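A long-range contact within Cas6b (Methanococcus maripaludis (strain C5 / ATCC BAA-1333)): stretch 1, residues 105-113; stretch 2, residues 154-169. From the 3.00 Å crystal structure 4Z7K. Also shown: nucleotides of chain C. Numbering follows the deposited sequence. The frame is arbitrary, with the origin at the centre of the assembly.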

# COMPACT_ATOMS: atom_id res chain seq x y z
N HIS B 105 -29.89 -13.22 -10.71
CA HIS B 105 -28.78 -14.11 -11.11
C HIS B 105 -27.41 -13.55 -10.76
O HIS B 105 -27.15 -12.37 -10.90
CB HIS B 105 -28.84 -14.38 -12.65
CG HIS B 105 -27.89 -15.45 -13.15
ND1 HIS B 105 -27.94 -15.94 -14.45
CD2 HIS B 105 -26.89 -16.13 -12.55
CE1 HIS B 105 -27.01 -16.86 -14.61
NE2 HIS B 105 -26.36 -17.00 -13.47
N PHE B 106 -26.53 -14.44 -10.33
CA PHE B 106 -25.12 -14.14 -10.10
C PHE B 106 -24.27 -15.28 -10.66
O PHE B 106 -24.42 -16.43 -10.24
CB PHE B 106 -24.85 -13.94 -8.61
CG PHE B 106 -23.41 -13.78 -8.25
CD1 PHE B 106 -22.88 -12.52 -8.02
CD2 PHE B 106 -22.57 -14.87 -8.12
CE1 PHE B 106 -21.56 -12.36 -7.66
CE2 PHE B 106 -21.25 -14.70 -7.78
CZ PHE B 106 -20.74 -13.45 -7.54
N GLY B 107 -23.36 -14.99 -11.58
CA GLY B 107 -22.60 -16.07 -12.19
C GLY B 107 -22.15 -15.80 -13.60
O GLY B 107 -22.57 -14.81 -14.20
N THR B 108 -21.30 -16.66 -14.14
CA THR B 108 -20.79 -16.43 -15.48
C THR B 108 -21.87 -16.67 -16.53
O THR B 108 -22.65 -17.62 -16.45
CB THR B 108 -19.59 -17.31 -15.79
OG1 THR B 108 -19.99 -18.68 -15.78
CG2 THR B 108 -18.53 -17.13 -14.75
N THR B 109 -21.88 -15.78 -17.50
CA THR B 109 -22.82 -15.82 -18.60
C THR B 109 -22.09 -15.89 -19.93
O THR B 109 -20.99 -15.35 -20.07
CB THR B 109 -23.72 -14.58 -18.57
OG1 THR B 109 -22.91 -13.40 -18.68
CG2 THR B 109 -24.47 -14.53 -17.24
N ASP B 110 -22.70 -16.53 -20.92
CA ASP B 110 -22.10 -16.62 -22.24
C ASP B 110 -22.47 -15.39 -23.04
O ASP B 110 -21.99 -15.19 -24.16
CB ASP B 110 -22.53 -17.89 -22.99
CG ASP B 110 -21.78 -19.13 -22.52
OD1 ASP B 110 -20.79 -18.99 -21.76
OD2 ASP B 110 -22.18 -20.24 -22.91
N LYS B 111 -23.26 -14.52 -22.43
CA LYS B 111 -23.63 -13.30 -23.12
C LYS B 111 -22.97 -12.15 -22.41
O LYS B 111 -22.71 -12.23 -21.20
CB LYS B 111 -25.14 -13.10 -23.09
CG LYS B 111 -25.57 -11.84 -23.78
CD LYS B 111 -27.06 -11.74 -23.94
CE LYS B 111 -27.60 -11.13 -22.63
NZ LYS B 111 -27.78 -9.64 -22.71
N ILE B 112 -22.69 -11.08 -23.14
CA ILE B 112 -21.83 -10.06 -22.59
C ILE B 112 -22.63 -8.84 -22.15
O ILE B 112 -23.48 -8.32 -22.90
CB ILE B 112 -20.72 -9.70 -23.59
CG1 ILE B 112 -19.81 -10.93 -23.71
CG2 ILE B 112 -19.95 -8.49 -23.13
CD1 ILE B 112 -18.38 -10.63 -24.00
N LEU B 113 -22.32 -8.39 -20.94
CA LEU B 113 -23.11 -7.38 -20.25
C LEU B 113 -22.32 -6.12 -19.95
O LEU B 113 -21.12 -6.18 -19.66
CB LEU B 113 -23.65 -7.96 -18.94
CG LEU B 113 -24.44 -9.26 -19.02
CD1 LEU B 113 -24.33 -10.02 -17.70
CD2 LEU B 113 -25.90 -8.96 -19.41
N SER B 154 -11.91 -12.43 -6.58
CA SER B 154 -11.94 -12.23 -5.14
C SER B 154 -13.38 -12.30 -4.63
O SER B 154 -13.73 -13.18 -3.86
CB SER B 154 -11.29 -10.89 -4.77
OG SER B 154 -11.63 -10.51 -3.44
N MET B 155 -14.22 -11.38 -5.09
CA MET B 155 -15.62 -11.32 -4.66
C MET B 155 -16.39 -12.64 -4.78
O MET B 155 -17.11 -13.01 -3.86
CB MET B 155 -16.39 -10.28 -5.46
CG MET B 155 -17.85 -10.17 -5.04
SD MET B 155 -18.86 -9.03 -6.02
CE MET B 155 -19.13 -10.06 -7.45
N SER B 156 -16.27 -13.34 -5.90
CA SER B 156 -17.13 -14.51 -6.15
C SER B 156 -16.75 -15.71 -5.25
O SER B 156 -17.52 -16.67 -5.06
CB SER B 156 -17.07 -14.89 -7.63
OG SER B 156 -18.18 -15.72 -7.97
N LYS B 157 -15.55 -15.65 -4.72
CA LYS B 157 -15.02 -16.67 -3.86
C LYS B 157 -15.68 -16.58 -2.49
O LYS B 157 -16.39 -17.50 -2.08
CB LYS B 157 -13.51 -16.48 -3.77
CG LYS B 157 -12.75 -17.15 -2.66
CD LYS B 157 -11.29 -16.73 -2.78
CE LYS B 157 -10.42 -17.27 -1.67
NZ LYS B 157 -9.05 -16.73 -1.85
N SER B 158 -15.54 -15.43 -1.83
CA SER B 158 -16.13 -15.20 -0.51
C SER B 158 -17.66 -15.36 -0.45
O SER B 158 -18.23 -15.46 0.63
CB SER B 158 -15.73 -13.80 -0.02
OG SER B 158 -16.37 -13.45 1.19
N LEU B 159 -18.30 -15.42 -1.61
CA LEU B 159 -19.74 -15.66 -1.72
C LEU B 159 -20.03 -17.07 -2.20
O LEU B 159 -21.15 -17.39 -2.65
CB LEU B 159 -20.37 -14.67 -2.69
CG LEU B 159 -20.81 -13.26 -2.27
CD1 LEU B 159 -19.81 -12.60 -1.35
CD2 LEU B 159 -20.97 -12.44 -3.54
N GLY B 160 -19.00 -17.90 -2.14
CA GLY B 160 -19.11 -19.31 -2.48
C GLY B 160 -19.56 -19.61 -3.89
O GLY B 160 -20.42 -20.46 -4.10
N TYR B 161 -18.99 -18.92 -4.87
CA TYR B 161 -19.21 -19.30 -6.27
C TYR B 161 -17.85 -19.47 -6.89
O TYR B 161 -17.04 -18.54 -6.91
CB TYR B 161 -20.01 -18.23 -7.03
CG TYR B 161 -20.36 -18.56 -8.49
CD1 TYR B 161 -21.51 -19.26 -8.82
CD2 TYR B 161 -19.54 -18.14 -9.53
CE1 TYR B 161 -21.84 -19.52 -10.15
CE2 TYR B 161 -19.85 -18.41 -10.85
CZ TYR B 161 -21.00 -19.10 -11.16
OH TYR B 161 -21.30 -19.35 -12.49
N THR B 162 -17.58 -20.68 -7.36
CA THR B 162 -16.32 -20.90 -8.02
C THR B 162 -16.62 -20.89 -9.51
O THR B 162 -17.62 -21.44 -9.98
CB THR B 162 -15.65 -22.19 -7.53
OG1 THR B 162 -16.63 -23.23 -7.43
CG2 THR B 162 -14.99 -21.97 -6.14
N ILE B 163 -15.76 -20.19 -10.24
CA ILE B 163 -15.95 -19.97 -11.66
C ILE B 163 -15.25 -21.01 -12.51
O ILE B 163 -14.03 -21.15 -12.42
CB ILE B 163 -15.42 -18.58 -12.06
CG1 ILE B 163 -16.16 -17.48 -11.30
CG2 ILE B 163 -15.52 -18.38 -13.56
CD1 ILE B 163 -15.80 -16.08 -11.75
N GLU B 164 -15.99 -21.74 -13.35
CA GLU B 164 -15.35 -22.69 -14.25
C GLU B 164 -15.58 -22.38 -15.72
O GLU B 164 -15.75 -23.29 -16.54
CB GLU B 164 -15.76 -24.14 -13.96
CG GLU B 164 -17.15 -24.40 -13.41
CD GLU B 164 -17.25 -25.83 -12.91
OE1 GLU B 164 -16.20 -26.51 -12.89
OE2 GLU B 164 -18.36 -26.26 -12.52
N GLU B 165 -15.56 -21.09 -16.06
CA GLU B 165 -15.43 -20.67 -17.45
C GLU B 165 -14.57 -19.40 -17.50
O GLU B 165 -14.24 -18.81 -16.48
CB GLU B 165 -16.82 -20.45 -18.10
CG GLU B 165 -17.89 -21.53 -17.74
CD GLU B 165 -18.98 -21.75 -18.79
OE1 GLU B 165 -18.85 -21.25 -19.93
OE2 GLU B 165 -19.95 -22.48 -18.49
N LYS B 166 -14.19 -19.00 -18.70
CA LYS B 166 -13.22 -17.92 -18.90
C LYS B 166 -13.79 -16.51 -18.91
O LYS B 166 -14.65 -16.18 -19.73
CB LYS B 166 -12.46 -18.15 -20.20
CG LYS B 166 -11.43 -17.08 -20.46
CD LYS B 166 -10.41 -17.54 -21.47
CE LYS B 166 -9.40 -16.46 -21.70
NZ LYS B 166 -8.85 -16.52 -23.07
N LEU B 167 -13.33 -15.67 -17.98
CA LEU B 167 -13.71 -14.26 -17.99
C LEU B 167 -12.89 -13.42 -18.98
O LEU B 167 -11.67 -13.55 -19.07
CB LEU B 167 -13.59 -13.65 -16.60
CG LEU B 167 -14.31 -14.42 -15.51
CD1 LEU B 167 -14.05 -13.72 -14.19
CD2 LEU B 167 -15.81 -14.48 -15.83
N LYS B 168 -13.58 -12.54 -19.70
CA LYS B 168 -12.93 -11.58 -20.58
C LYS B 168 -13.54 -10.22 -20.37
O LYS B 168 -14.75 -10.09 -20.20
CB LYS B 168 -13.10 -12.01 -22.03
CG LYS B 168 -14.58 -12.29 -22.40
CD LYS B 168 -14.83 -12.34 -23.92
CE LYS B 168 -14.94 -13.74 -24.48
NZ LYS B 168 -15.52 -13.69 -25.85
N VAL B 169 -12.73 -9.17 -20.45
CA VAL B 169 -13.23 -7.86 -20.07
C VAL B 169 -12.73 -6.74 -21.00
O VAL B 169 -11.59 -6.72 -21.44
CB VAL B 169 -12.84 -7.57 -18.59
CG1 VAL B 169 -11.35 -7.80 -18.35
CG2 VAL B 169 -13.25 -6.16 -18.17
P A C 21 -6.58 -6.21 -4.14
OP1 A C 21 -6.40 -4.73 -4.15
OP2 A C 21 -5.38 -7.04 -3.84
O5' A C 21 -7.77 -6.53 -3.14
C5' A C 21 -9.08 -6.04 -3.39
C4' A C 21 -10.12 -6.75 -2.55
O4' A C 21 -9.94 -8.18 -2.68
C3' A C 21 -10.08 -6.44 -1.05
O3' A C 21 -11.41 -6.41 -0.51
C2' A C 21 -9.30 -7.63 -0.49
O2' A C 21 -9.56 -7.94 0.87
C1' A C 21 -9.72 -8.76 -1.41
N9 A C 21 -8.70 -9.80 -1.54
C8 A C 21 -7.34 -9.62 -1.62
N7 A C 21 -6.68 -10.75 -1.71
C5 A C 21 -7.69 -11.72 -1.71
C6 A C 21 -7.66 -13.12 -1.79
N6 A C 21 -6.52 -13.80 -1.90
N1 A C 21 -8.83 -13.79 -1.75
C2 A C 21 -9.97 -13.10 -1.64
N3 A C 21 -10.13 -11.78 -1.56
C4 A C 21 -8.94 -11.14 -1.60
P A C 17 -5.01 -19.62 -4.60
OP1 A C 17 -3.54 -19.80 -4.62
OP2 A C 17 -5.59 -18.71 -3.57
O5' A C 17 -5.49 -19.15 -6.05
C5' A C 17 -4.97 -19.75 -7.24
C4' A C 17 -6.05 -20.04 -8.25
O4' A C 17 -7.34 -19.94 -7.63
C3' A C 17 -6.12 -19.12 -9.47
O3' A C 17 -5.30 -19.61 -10.55
C2' A C 17 -7.62 -19.10 -9.85
O2' A C 17 -7.89 -20.00 -10.92
C1' A C 17 -8.31 -19.64 -8.60
N9 A C 17 -9.41 -18.83 -8.04
C8 A C 17 -9.43 -17.93 -6.99
N7 A C 17 -10.63 -17.45 -6.74
C5 A C 17 -11.45 -18.10 -7.67
C6 A C 17 -12.83 -18.05 -7.94
N6 A C 17 -13.66 -17.27 -7.26
N1 A C 17 -13.32 -18.82 -8.95
C2 A C 17 -12.49 -19.60 -9.63
N3 A C 17 -11.18 -19.73 -9.46
C4 A C 17 -10.71 -18.95 -8.46
P A C 20 -2.86 -8.33 -7.14
OP1 A C 20 -2.58 -7.73 -8.46
OP2 A C 20 -2.59 -7.53 -5.90
O5' A C 20 -4.38 -8.84 -7.13
C5' A C 20 -5.38 -8.19 -7.91
C4' A C 20 -6.77 -8.40 -7.35
O4' A C 20 -7.19 -9.78 -7.55
C3' A C 20 -6.91 -8.16 -5.85
O3' A C 20 -7.11 -6.80 -5.53
C2' A C 20 -8.08 -9.07 -5.47
O2' A C 20 -9.31 -8.46 -5.81
C1' A C 20 -7.86 -10.26 -6.41
N9 A C 20 -7.02 -11.32 -5.82
C8 A C 20 -5.75 -11.19 -5.29
N7 A C 20 -5.23 -12.30 -4.85
C5 A C 20 -6.20 -13.24 -5.14
C6 A C 20 -6.23 -14.62 -4.92
N6 A C 20 -5.21 -15.26 -4.36
N1 A C 20 -7.34 -15.29 -5.31
C2 A C 20 -8.34 -14.59 -5.88
N3 A C 20 -8.42 -13.28 -6.14
C4 A C 20 -7.30 -12.66 -5.75

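What does the end of the helix in stretch 2 offer to stretch 1? It offers a pocket for Phe106, a buried residue whose CA-to-CB bond runs sideways but whose ring reaches in among the helix and the loop after it. Met155 points toward stretch 1, and its CE lies 3.4 Å from Phe106 CE1, at the edge of the ring and near its plane. Ser156 meets the edge too, with OG 3.2 Å from Phe106 CE2. That hydroxyl is not left without a polar partner beside the ring: Ser156 OG donates a hydrogen bond to Tyr161 O over 3.2 Å. Leu159 adds a looser apolar contact, its CD2 4.1 Å from Phe106 CZ.

How does the chain leave the helix and bring Tyr161 into place? The turn is held by two short backbone hydrogen bonds, Gly160 N to Lys157 O at 2.6 Å and Tyr161 N to Ser156 O at 2.7 Å. Gly160 has a positive phi, a conformation that by itself favours glycine. Tyr161 then points toward stretch 1, and its CB packs 3.8 Å from Phe106 CE2. The two aromatic rings meet edge to face, the edge of Phe106 toward the face of Tyr161, with centroids 5.7 Å apart and planes at 90°. This arrangement sets the slightly positive hydrogens of one ring edge against the electron-rich face of the other.

Where do the stretches bond directly? The one hydrogen bond between them runs from Thr108 N to Tyr161 OH, 3.2 Å long with an N-H...acceptor angle of 155°. A side-chain hydroxyl thus takes up a backbone amide of the strand, so the two stretches are not joined here by strand-to-strand pairing; the CA atoms of Gly107 and Tyr161 are 7.5 Å apart. The same hydroxyl oxygen, Tyr161 OH, sits 3.5 Å from Gly107 CA. An ideal CB at Gly107 would lie 2.9 Å from Tyr161 OH, a clash, and the backbone angles of Gly107 independently call for glycine.

What holds the later part of stretch 2 against the strand? Thr108 points toward it, and its methyl meets Ile163 first, with Thr108 CG2 3.5 Å from Ile163 CG2. Ile163 also serves the RNA, its backbone N donating a 3.1 Å hydrogen bond to N1 of A17. Glu165 points toward stretch 1 and brings its CG to 4.0 Å from Thr108 OG1. Its charge does not help: Asp110 OD1 and Glu165 OE1 stand 3.5 Å apart as two acceptors of like charge, a proximity that adds no hydrogen bond.

What do Leu167 and Lys168 add at the far end? Leu167 brings a second aliphatic side chain to the Thr108 methyl, its CD2 3.9 Å from Thr108 CG2. Stretch 1 turns a corner at Asp110 and Lys111, and beyond it Ile112 points toward stretch 2. There the aliphatic part of Lys168 provides the last contact, with Lys168 CD 3.9 Å from Ile112 CD1.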